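Local structure of ATP-dependent Clp endopeptidase (Clostridium difficile, 3FES) at residues R7-Q10 / R11-K14; V81-P84 / R85-Q88; L136-L139 / T140-M144. The protein probably serves as the adaptor- and substrate-recognising N-terminal domain of ClpC, an AAA+ chaperone that unfolds proteins and feeds them to the ClpP protease. All blocks are in the same frame, centred on the assembly; numbering follows the deposited sequence.

Interaction 1: R7-Q10 / R11-K14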
loop_
_atom_site.group_PDB
_atom_site.type_symbol
_atom_site.label_atom_id
_atom_site.label_comp_id
_atom_site.label_asym_id
_atom_site.label_seq_id
_atom_site.Cartn_x
_atom_site.Cartn_y
_atom_site.Cartn_z
ATOM N N ARG A 7 -7.809 -11.851 -9.216
ATOM C CA ARG A 7 -6.417 -11.842 -9.637
ATOM C C ARG A 7 -5.896 -10.426 -9.619
ATOM O O ARG A 7 -6.655 -9.485 -9.919
ATOM C CB ARG A 7 -6.279 -12.452 -11.047
ATOM C CG ARG A 7 -7.149 -11.751 -12.104
ATOM C CD ARG A 7 -7.255 -12.581 -13.322
ATOM N NE ARG A 7 -6.142 -12.344 -14.243
ATOM C CZ ARG A 7 -5.947 -13.066 -15.327
ATOM N NH1 ARG A 7 -4.917 -12.797 -16.121
ATOM N NH2 ARG A 7 -6.754 -14.093 -15.574
ATOM N N PHE A 8 -4.632 -10.273 -9.223
ATOM C CA PHE A 8 -3.950 -8.964 -9.226
ATOM C C PHE A 8 -3.350 -8.670 -10.582
ATOM O O PHE A 8 -2.913 -9.596 -11.270
ATOM C CB PHE A 8 -2.812 -8.912 -8.176
ATOM C CG PHE A 8 -3.303 -8.913 -6.740
ATOM C CD1 PHE A 8 -3.867 -7.772 -6.182
ATOM C CD2 PHE A 8 -3.212 -10.055 -5.955
ATOM C CE1 PHE A 8 -4.352 -7.770 -4.858
ATOM C CE2 PHE A 8 -3.694 -10.050 -4.633
ATOM C CZ PHE A 8 -4.265 -8.921 -4.098
ATOM N N THR A 9 -3.265 -7.385 -10.948
ATOM C CA THR A 9 -2.494 -6.998 -12.145
ATOM C C THR A 9 -0.998 -7.237 -11.845
ATOM O O THR A 9 -0.589 -7.383 -10.658
ATOM C CB THR A 9 -2.631 -5.510 -12.442
ATOM O OG1 THR A 9 -2.106 -4.790 -11.318
ATOM C CG2 THR A 9 -4.091 -5.109 -12.686
ATOM N N GLN A 10 -0.194 -7.318 -12.904
ATOM C CA GLN A 10 1.258 -7.370 -12.751
ATOM C C GLN A 10 1.844 -6.250 -11.921
ATOM O O GLN A 10 2.726 -6.498 -11.107
ATOM C CB GLN A 10 1.960 -7.374 -14.112
ATOM C CG GLN A 10 1.588 -8.525 -14.916
ATOM C CD GLN A 10 1.859 -9.803 -14.177
ATOM O OE1 GLN A 10 3.021 -10.178 -13.977
ATOM N NE2 GLN A 10 0.787 -10.485 -13.755
ATOM N N ARG A 11 1.341 -5.029 -12.105
ATOM C CA ARG A 11 1.827 -3.870 -11.323
ATOM C C ARG A 11 1.477 -4.035 -9.838
ATOM O O ARG A 11 2.275 -3.683 -8.982
ATOM C CB ARG A 11 1.337 -2.544 -11.892
ATOM C CG ARG A 11 1.951 -2.180 -13.275
ATOM C CD ARG A 11 1.551 -0.736 -13.649
ATOM N NE ARG A 11 2.229 -0.308 -14.876
ATOM C CZ ARG A 11 1.663 -0.212 -16.075
ATOM N NH1 ARG A 11 0.374 -0.523 -16.258
ATOM N NH2 ARG A 11 2.404 0.185 -17.117
ATOM N N ALA A 12 0.317 -4.613 -9.549
ATOM C CA ALA A 12 -0.124 -4.816 -8.150
ATOM C C ALA A 12 0.737 -5.920 -7.497
ATOM O O ALA A 12 1.156 -5.785 -6.348
ATOM C CB ALA A 12 -1.609 -5.141 -8.096
ATOM N N LYS A 13 1.029 -6.978 -8.250
ATOM C CA LYS A 13 1.904 -8.013 -7.764
ATOM C C LYS A 13 3.278 -7.398 -7.455
ATOM O O LYS A 13 3.875 -7.725 -6.437
ATOM C CB LYS A 13 2.097 -9.114 -8.817
ATOM C CG LYS A 13 0.971 -10.096 -8.877
ATOM C CD LYS A 13 1.172 -11.019 -10.103
ATOM C CE LYS A 13 -0.107 -11.762 -10.328
ATOM N NZ LYS A 13 -0.148 -12.277 -11.661
ATOM N N LYS A 14 3.767 -6.520 -8.327
ATOM C CA LYS A 14 5.072 -5.885 -8.119
ATOM C C LYS A 14 5.072 -5.048 -6.858
ATOM O O LYS A 14 6.036 -5.078 -6.073
ATOM C CB LYS A 14 5.473 -5.010 -9.301
ATOM C CG LYS A 14 6.856 -4.331 -9.138
ATOM C CD LYS A 14 7.971 -5.355 -9.154
ATOM C CE LYS A 14 9.340 -4.718 -9.406
ATOM N NZ LYS A 14 10.410 -5.810 -9.393
#
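Thr9 and Ala12 meet at the start of helix 10-25, where the threonine hydroxyl takes the place of a carbonyl that the first turn lacks. Ala12 N donates to Thr9 OG1 over 3.0 Å with an N-H...O angle of 149°, a capping bond that makes Thr9 the N-cap. A chi1 of 61° sets OG1 between the backbone N and the carbonyl carbon and so folds it back over the first turn, while CG2 lies anti to the carbonyl carbon. The methyl of Ala12 also lies against the same oxygen, with CB 3.3 Å from Thr9 OG1.

Two backbone bonds carry the helix on from the cap. Lys13 N reaches Thr9 O at 2.9 Å, and Lys14 N reaches Gln10 O at 3.0 Å, so Thr9 engages the first turn through both its side chain and its carbonyl.

N-capping of this kind opens one of the helices in the mostly helical Clp N-domain, and the residue just ahead of the cap adds an apolar contact. Phe8 CB rests 4.0 Å from Ala12 CB, and its ring continues away from the turn towards Leu90 and Ser93 of helix 84-99 and Ile110 of helix 107-117; Ile110 also touches Ala12. Lys13 contributes its aliphatic part, CG lying 4.0 Å from Phe8 CB, and its extended chain carries CE to 3.7 Å from Phe8 O.

Arg11 runs extended from CG to NE and forms a salt bridge with Glu45. A magnesium ion lies about 3 Å from the side chain of Thr9.

Interaction 2: V81-P84 / R85-Q88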
loop_
_atom_site.group_PDB
_atom_site.type_symbol
_atom_site.label_atom_id
_atom_site.label_comp_id
_atom_site.label_asym_id
_atom_site.label_seq_id
_atom_site.Cartn_x
_atom_site.Cartn_y
_atom_site.Cartn_z
ATOM N N VAL A 81 6.104 -12.507 6.707
ATOM C CA VAL A 81 4.658 -12.801 6.543
ATOM C C VAL A 81 3.764 -11.578 6.635
ATOM O O VAL A 81 4.153 -10.592 7.247
ATOM C CB VAL A 81 4.162 -13.878 7.566
ATOM C CG1 VAL A 81 4.922 -15.205 7.348
ATOM C CG2 VAL A 81 4.384 -13.412 8.987
ATOM N N LEU A 82 2.586 -11.645 5.990
ATOM C CA LEU A 82 1.597 -10.585 6.080
ATOM C C LEU A 82 0.916 -10.580 7.447
ATOM O O LEU A 82 0.574 -11.632 7.975
ATOM C CB LEU A 82 0.516 -10.759 5.024
ATOM C CG LEU A 82 0.989 -10.707 3.561
ATOM C CD1 LEU A 82 -0.173 -11.146 2.702
ATOM C CD2 LEU A 82 1.389 -9.275 3.248
ATOM N N SER A 83 0.705 -9.381 7.975
ATOM C CA SER A 83 -0.128 -9.243 9.176
ATOM C C SER A 83 -1.629 -9.487 8.795
ATOM O O SER A 83 -2.000 -9.452 7.622
ATOM C CB SER A 83 -0.015 -7.823 9.718
ATOM O OG SER A 83 -0.582 -6.940 8.796
ATOM N N PRO A 84 -2.492 -9.653 9.809
ATOM C CA PRO A 84 -3.927 -9.834 9.567
ATOM C C PRO A 84 -4.492 -8.627 8.835
ATOM O O PRO A 84 -5.280 -8.772 7.905
ATOM C CB PRO A 84 -4.474 -9.977 11.010
ATOM C CG PRO A 84 -3.415 -10.814 11.668
ATOM C CD PRO A 84 -2.141 -9.997 11.197
ATOM N N ARG A 85 -4.040 -7.437 9.200
ATOM C CA ARG A 85 -4.552 -6.238 8.539
ATOM C C ARG A 85 -4.159 -6.157 7.047
ATOM O O ARG A 85 -4.984 -5.786 6.194
ATOM C CB ARG A 85 -4.108 -4.951 9.234
ATOM C CG ARG A 85 -4.693 -3.725 8.556
ATOM C CD ARG A 85 -4.384 -2.431 9.320
ATOM N NE ARG A 85 -5.056 -2.326 10.632
ATOM C CZ ARG A 85 -4.472 -2.590 11.797
ATOM N NH1 ARG A 85 -5.140 -2.427 12.924
ATOM N NH2 ARG A 85 -3.203 -3.012 11.820
ATOM N N SER A 86 -2.919 -6.520 6.759
ATOM C CA SER A 86 -2.465 -6.673 5.379
ATOM C C SER A 86 -3.298 -7.666 4.611
ATOM O O SER A 86 -3.701 -7.384 3.480
ATOM C CB SER A 86 -0.981 -7.024 5.339
ATOM O OG SER A 86 -0.229 -5.888 5.796
ATOM N N LYS A 87 -3.555 -8.817 5.210
ATOM C CA LYS A 87 -4.442 -9.804 4.580
ATOM C C LYS A 87 -5.861 -9.280 4.342
ATOM O O LYS A 87 -6.441 -9.537 3.286
ATOM C CB LYS A 87 -4.474 -11.119 5.374
ATOM C CG LYS A 87 -3.126 -11.888 5.241
ATOM C CD LYS A 87 -3.193 -13.294 5.840
ATOM C CE LYS A 87 -4.087 -14.209 5.010
ATOM N NZ LYS A 87 -3.321 -14.784 3.875
ATOM N N GLN A 88 -6.399 -8.539 5.317
ATOM C CA GLN A 88 -7.705 -7.925 5.185
ATOM C C GLN A 88 -7.724 -6.870 4.073
ATOM O O GLN A 88 -8.683 -6.792 3.305
ATOM C CB GLN A 88 -8.120 -7.283 6.524
ATOM C CG GLN A 88 -8.479 -8.305 7.596
ATOM C CD GLN A 88 -9.956 -8.718 7.573
ATOM O OE1 GLN A 88 -10.288 -9.912 7.441
ATOM N NE2 GLN A 88 -10.851 -7.735 7.721
HETATM O O HOH W 1 -0.747 -3.871 9.650
#
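Ser83 and Ser86 face each other across the opening turn of helix 84-99, and polar contacts dominate their meeting. Ser86 N donates to Ser83 OG at 3.1 Å in a nearly straight bond (168°), the signature of a serine N-cap. With chi1 at 66°, the Ser83 hydroxyl is tucked over the turn instead of pointing off it. The two hydroxyl oxygens, Ser83 OG and Ser86 OG, come within 3.2 Å of each other.

Backbone bonds take over from there. Lys87 N bonds to Ser83 O at 2.9 Å, and Gln88 N follows on Pro84 O at 2.8 Å. Pro84, as first residue of the helix, has no N-H to offer, which costs nothing at a position where no helical carbonyl would receive it.

A water adds a looser link: it lies 3.2 Å from Ser83 OG and accepts a weak bond from Arg85 NH2, meeting the guanidinium at its edge and in plane.

Apolar contact comes from Leu82. Its CB packs 3.8 Å from Lys87 CG, the two side chains crossing at about a right angle, while Leu82 CD2 rests 3.9 Å from Ser86 CB.

Strand 81-82 pairs in parallel with strand 30-31, whose Val31 touches Leu82 and accepts a hydrogen bond from Ser86 OG through its carbonyl; Arg85 reaches across to Glu117 at the end of helix 107-117 in a salt bridge.

Interaction 3: L136-L139 / T140-M144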
loop_
_atom_site.group_PDB
_atom_site.type_symbol
_atom_site.label_atom_id
_atom_site.label_comp_id
_atom_site.label_asym_id
_atom_site.label_seq_id
_atom_site.Cartn_x
_atom_site.Cartn_y
_atom_site.Cartn_z
ATOM N N LEU A 136 -7.656 10.099 -0.900
ATOM C CA LEU A 136 -8.909 9.529 -1.372
ATOM C C LEU A 136 -9.509 10.274 -2.580
ATOM O O LEU A 136 -9.946 9.642 -3.533
ATOM C CB LEU A 136 -9.914 9.464 -0.242
ATOM C CG LEU A 136 -11.239 8.809 -0.621
ATOM C CD1 LEU A 136 -11.041 7.395 -1.108
ATOM C CD2 LEU A 136 -12.150 8.878 0.598
ATOM N N ALA A 137 -9.552 11.597 -2.514
ATOM C CA ALA A 137 -10.073 12.397 -3.612
ATOM C C ALA A 137 -9.276 12.157 -4.894
ATOM O O ALA A 137 -9.857 11.939 -5.942
ATOM C CB ALA A 137 -10.069 13.884 -3.238
ATOM N N GLN A 138 -7.955 12.198 -4.793
ATOM C CA GLN A 138 -7.063 12.071 -5.957
ATOM C C GLN A 138 -7.193 10.668 -6.555
ATOM O O GLN A 138 -7.184 10.485 -7.780
ATOM C CB GLN A 138 -5.600 12.286 -5.545
ATOM C CG GLN A 138 -4.635 12.276 -6.739
ATOM C CD GLN A 138 -4.784 13.512 -7.567
ATOM O OE1 GLN A 138 -4.594 14.615 -7.057
ATOM N NE2 GLN A 138 -5.134 13.355 -8.866
ATOM N N LEU A 139 -7.332 9.683 -5.675
ATOM C CA LEU A 139 -7.495 8.291 -6.108
ATOM C C LEU A 139 -8.835 8.147 -6.814
ATOM O O LEU A 139 -8.929 7.500 -7.834
ATOM C CB LEU A 139 -7.416 7.328 -4.921
ATOM C CG LEU A 139 -7.667 5.821 -5.208
ATOM C CD1 LEU A 139 -6.723 5.239 -6.262
ATOM C CD2 LEU A 139 -7.620 4.996 -3.870
ATOM N N THR A 140 -9.867 8.770 -6.274
ATOM C CA THR A 140 -11.189 8.684 -6.865
ATOM C C THR A 140 -11.226 9.334 -8.245
ATOM O O THR A 140 -11.840 8.766 -9.178
ATOM C CB THR A 140 -12.226 9.381 -5.972
ATOM O OG1 THR A 140 -12.261 8.708 -4.707
ATOM C CG2 THR A 140 -13.635 9.308 -6.581
ATOM N N ILE A 141 -10.606 10.509 -8.400
ATOM C CA ILE A 141 -10.630 11.101 -9.743
ATOM C C ILE A 141 -9.757 10.298 -10.703
ATOM O O ILE A 141 -10.096 10.138 -11.871
ATOM C CB ILE A 141 -10.363 12.645 -9.838
ATOM C CG1 ILE A 141 -8.912 13.015 -9.517
ATOM C CG2 ILE A 141 -11.379 13.462 -9.034
ATOM C CD1 ILE A 141 -8.495 14.323 -10.223
ATOM N N ASP A 142 -8.640 9.766 -10.196
ATOM C CA ASP A 142 -7.748 8.977 -11.045
ATOM C C ASP A 142 -8.385 7.682 -11.515
ATOM O O ASP A 142 -7.910 7.079 -12.473
ATOM C CB ASP A 142 -6.429 8.683 -10.338
ATOM C CG ASP A 142 -5.498 9.868 -10.359
ATOM O OD1 ASP A 142 -5.940 10.963 -10.718
ATOM O OD2 ASP A 142 -4.330 9.711 -9.999
HETATM N N MSE A 143 -9.430 7.244 -10.825
HETATM C CA MSE A 143 -10.158 6.051 -11.247
HETATM C C MSE A 143 -11.390 6.360 -12.123
HETATM O O MSE A 143 -12.173 5.451 -12.444
HETATM C CB MSE A 143 -10.567 5.230 -10.027
HETATM C CG MSE A 143 -9.381 4.644 -9.271
HETATM SE SE MSE A 143 -9.962 3.711 -7.703
HETATM C CE MSE A 143 -10.991 2.301 -8.630
HETATM N N MSE A 144 -11.577 7.621 -12.506
HETATM C CA MSE A 144 -12.725 7.969 -13.338
HETATM C C MSE A 144 -12.454 7.652 -14.795
HETATM O O MSE A 144 -11.293 7.549 -15.226
HETATM C CB MSE A 144 -13.108 9.441 -13.188
HETATM C CG MSE A 144 -13.763 9.783 -11.857
HETATM SE SE MSE A 144 -13.875 11.653 -11.627
HETATM C CE MSE A 144 -15.374 12.104 -12.790
#
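The amide of Gln138 and the carboxylate of Asp142, one turn apart on helix 132-142, are flat groups whose planes are 60° apart. Asp142 OD1 lies close to the plane of the amide and takes a bond from Gln138 NE2 at 3.1 Å, with an N-H...O angle of 156°. That donor, by contrast, stands well above the carboxylate plane. The glutamine reaches this position by a bend at chi2 (72°) after leaving the backbone with CG opposite N, which carries its end forward along the helix, towards Asp142. Ile141 CD1 lies 3.8 Å from Gln138 NE2 as well.

Thr140 shows another familiar helical device, a hydroxyl bonded to the carbonyl four residues earlier. Thr140 OG1 donates to Leu136 O at 2.8 Å and Thr140 N donates to the same oxygen at 2.9 Å, the two coming from opposite faces of the carbonyl plane.

This is the C-terminal end of the last helix of this mostly helical domain. Regular bonds from Ile141 N and Asp142 N give way to a weak one from Met143 N to Leu139 O at 3.0 Å, and Met143 is the first residue to leave helical angles.

Apolar packing accompanies the ending. Leu139 and selenomethionine Met143 run side by side in the same direction, Leu139 CD1 3.9 Å from Met143 SE. Both touch Glu108 and Leu112 of helix 107-117, and Leu139 also meets Ile47 of helix 47-55, which Asp142 touches too.

In the fold
Along the chain the three contacts come in series: interaction 1 opens helix 10-25, interaction 2 leads from strand 81-82 into helix 84-99, and interaction 3 closes helix 132-142. Centres of interactions 1 and 2 lie about 17 Å apart and those of 1 and 3 about 19 Å; interactions 2 and 3, about 25 Å apart, sit on opposite sides of the chain's centre. None touches another. Helix 107-117 is their common neighbour, since each has a side chain reaching it. Interactions 1 and 2 both open a helix with a hydroxyl N-cap, whereas interaction 3 lies at the C-terminal end of helix 132-142, the last helix of the chain.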